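Local coordinates for protein glucose-6-phosphate dehydrogenase (Trypanosoma cruzi, PDB 5AQ1) that catalyses the oxidation of glucose 6-phosphate with reduction of NADP to NADPH, the entry step of the pentose phosphate pathway, at residues Lys140-Phe146 and Ala166-Leu172. Sequence-based numbering, arbitrary orientation.
Sequences KGGNRLF and AMQKPEL
Gly142 and Gln168 meet at the edge of the Rossmann-type parallel sheet where the chain enters strand 143-148, beside the loop that follows helix 155-165. That loop leads on to the neighbouring parallel strand 175-179. The contact thus ties the helix-to-strand loop of a beta-alpha-beta crossover to the residues leading into its first strand. Gly142 is gripped at both backbone polar atoms. Gly142 N donates a hydrogen bond to Leu172 O (2.9 Å). Gly142 O accepts one from Gln168 NE2 (2.8 Å), nearly straight at 174°, on a lone pair in the carbonyl plane. The Gln168 chain leaves with CG anti to its backbone N (chi1 -172°) and bends at chi2, which turns the amide back to the strand.

Arg144 reaches across Gln168 at about a right angle, extended from CG to NE. One guanidinium face lies over Gln168 CA, and the guanidinium and amide planes are 53° apart. Arg144 NH1 makes a weak hydrogen bond to Ala166 O; its stronger partner is Asn125 OD1. Arg144 NE forms a salt bridge with Glu132 of helix 118-134, which probably balances much of this buried charge.

Side chains at the Lys140 end pack more loosely: Lys140 is exposed and Leu172 partly so. Lys140 CD lies 3.8 Å from Leu172 CD2. At the buried end the Phe146 ring turns its edge to the loop, and Phe146 CZ lies 3.4 Å from Ala166 O, near the ring plane.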
loop_
_atom_site.group_PDB
_atom_site.type_symbol
_atom_site.label_atom_id
_atom_site.label_comp_id
_atom_site.label_asym_id
_atom_site.label_seq_id
_atom_site.Cartn_x
_atom_site.Cartn_y
_atom_site.Cartn_z
ATOM N N LYS B 140 3.953 -56.364 8.105
ATOM C CA LYS B 140 2.960 -57.028 8.941
ATOM C C LYS B 140 2.001 -56.006 9.549
ATOM O O LYS B 140 2.311 -54.822 9.587
ATOM C CB LYS B 140 3.728 -57.744 10.046
ATOM C CG LYS B 140 2.945 -58.702 10.953
ATOM C CD LYS B 140 3.485 -58.617 12.416
ATOM C CE LYS B 140 4.300 -59.848 12.803
ATOM N NZ LYS B 140 5.091 -59.675 14.060
ATOM N N GLY B 141 0.843 -56.468 10.020
ATOM C CA GLY B 141 -0.158 -55.593 10.627
ATOM C C GLY B 141 -1.096 -55.018 9.583
ATOM O O GLY B 141 -1.503 -55.714 8.651
ATOM N N GLY B 142 -1.437 -53.740 9.736
ATOM C CA GLY B 142 -2.323 -53.058 8.792
ATOM C C GLY B 142 -2.829 -51.724 9.309
ATOM O O GLY B 142 -3.012 -51.546 10.515
ATOM N N ASN B 143 -3.053 -50.786 8.391
ATOM C CA ASN B 143 -3.613 -49.480 8.730
ATOM C C ASN B 143 -5.135 -49.535 8.681
ATOM O O ASN B 143 -5.703 -50.147 7.781
ATOM C CB ASN B 143 -3.105 -48.418 7.760
ATOM C CG ASN B 143 -1.599 -48.256 7.808
ATOM O OD1 ASN B 143 -1.019 -48.055 8.875
ATOM N ND2 ASN B 143 -0.955 -48.341 6.651
ATOM N N ARG B 144 -5.790 -48.883 9.636
ATOM C CA ARG B 144 -7.240 -48.970 9.775
ATOM C C ARG B 144 -7.885 -47.593 9.724
ATOM O O ARG B 144 -7.581 -46.736 10.550
ATOM C CB ARG B 144 -7.595 -49.646 11.097
ATOM C CG ARG B 144 -6.945 -51.005 11.284
ATOM C CD ARG B 144 -7.404 -51.674 12.570
ATOM N NE ARG B 144 -6.803 -52.997 12.740
ATOM C CZ ARG B 144 -7.078 -53.837 13.735
ATOM N NH1 ARG B 144 -7.954 -53.509 14.679
ATOM N NH2 ARG B 144 -6.471 -55.017 13.786
ATOM N N LEU B 145 -8.772 -47.385 8.751
ATOM C CA LEU B 145 -9.554 -46.150 8.652
ATOM C C LEU B 145 -11.010 -46.448 8.997
ATOM O O LEU B 145 -11.675 -47.206 8.294
ATOM C CB LEU B 145 -9.463 -45.567 7.241
ATOM C CG LEU B 145 -10.196 -44.243 6.989
ATOM C CD1 LEU B 145 -9.499 -43.096 7.692
ATOM C CD2 LEU B 145 -10.286 -43.958 5.498
ATOM N N PHE B 146 -11.495 -45.856 10.084
ATOM C CA PHE B 146 -12.881 -46.027 10.500
ATOM C C PHE B 146 -13.692 -44.820 10.054
ATOM O O PHE B 146 -13.433 -43.702 10.497
ATOM C CB PHE B 146 -12.970 -46.188 12.019
ATOM C CG PHE B 146 -12.306 -47.434 12.535
ATOM C CD1 PHE B 146 -12.920 -48.668 12.390
ATOM C CD2 PHE B 146 -11.074 -47.375 13.171
ATOM C CE1 PHE B 146 -12.315 -49.822 12.860
ATOM C CE2 PHE B 146 -10.464 -48.524 13.645
ATOM C CZ PHE B 146 -11.084 -49.749 13.489
ATOM N N ALA B 166 -10.794 -52.298 19.145
ATOM C CA ALA B 166 -10.529 -52.427 17.707
ATOM C C ALA B 166 -9.394 -51.529 17.203
ATOM O O ALA B 166 -9.375 -51.138 16.035
ATOM C CB ALA B 166 -11.805 -52.167 16.918
ATOM N N MET B 167 -8.439 -51.223 18.077
ATOM C CA MET B 167 -7.285 -50.412 17.704
ATOM C C MET B 167 -6.121 -51.301 17.294
ATOM O O MET B 167 -5.852 -52.332 17.917
ATOM C CB MET B 167 -6.845 -49.524 18.870
ATOM C CG MET B 167 -7.884 -48.514 19.323
ATOM S SD MET B 167 -8.167 -47.200 18.122
ATOM C CE MET B 167 -6.721 -46.180 18.387
ATOM N N GLN B 168 -5.447 -50.905 16.220
ATOM C CA GLN B 168 -4.149 -51.456 15.885
ATOM C C GLN B 168 -3.148 -50.846 16.852
ATOM O O GLN B 168 -3.284 -49.684 17.241
ATOM C CB GLN B 168 -3.772 -51.085 14.449
ATOM C CG GLN B 168 -2.523 -51.770 13.918
ATOM C CD GLN B 168 -2.737 -53.250 13.668
ATOM O OE1 GLN B 168 -2.693 -54.057 14.593
ATOM N NE2 GLN B 168 -2.968 -53.611 12.411
ATOM N N LYS B 169 -2.154 -51.630 17.249
ATOM C CA LYS B 169 -1.043 -51.093 18.038
ATOM C C LYS B 169 -0.165 -50.235 17.122
ATOM O O LYS B 169 0.006 -50.569 15.952
ATOM C CB LYS B 169 -0.238 -52.195 18.734
ATOM C CG LYS B 169 -0.097 -53.489 17.950
ATOM C CD LYS B 169 -0.912 -54.647 18.524
ATOM C CE LYS B 169 -0.634 -54.997 19.961
ATOM N NZ LYS B 169 0.812 -55.049 20.292
ATOM N N PRO B 170 0.376 -49.111 17.642
ATOM C CA PRO B 170 1.102 -48.147 16.797
ATOM C C PRO B 170 2.214 -48.755 15.941
ATOM O O PRO B 170 2.487 -48.255 14.851
ATOM C CB PRO B 170 1.699 -47.164 17.814
ATOM C CG PRO B 170 0.813 -47.260 19.003
ATOM C CD PRO B 170 0.361 -48.691 19.057
ATOM N N GLU B 171 2.830 -49.831 16.423
ATOM C CA GLU B 171 3.960 -50.455 15.727
ATOM C C GLU B 171 3.500 -51.144 14.440
ATOM O O GLU B 171 4.259 -51.234 13.478
ATOM C CB GLU B 171 4.699 -51.479 16.615
ATOM C CG GLU B 171 4.735 -51.190 18.118
ATOM C CD GLU B 171 3.767 -52.065 18.928
ATOM O OE1 GLU B 171 3.411 -53.188 18.481
ATOM O OE2 GLU B 171 3.380 -51.647 20.041
ATOM N N LEU B 172 2.255 -51.618 14.435
ATOM C CA LEU B 172 1.712 -52.380 13.316
ATOM C C LEU B 172 0.842 -51.571 12.343
ATOM O O LEU B 172 0.337 -52.127 11.365
ATOM C CB LEU B 172 0.911 -53.570 13.856
ATOM C CG LEU B 172 1.700 -54.586 14.686
ATOM C CD1 LEU B 172 0.784 -55.724 15.097
ATOM C CD2 LEU B 172 2.901 -55.125 13.923
#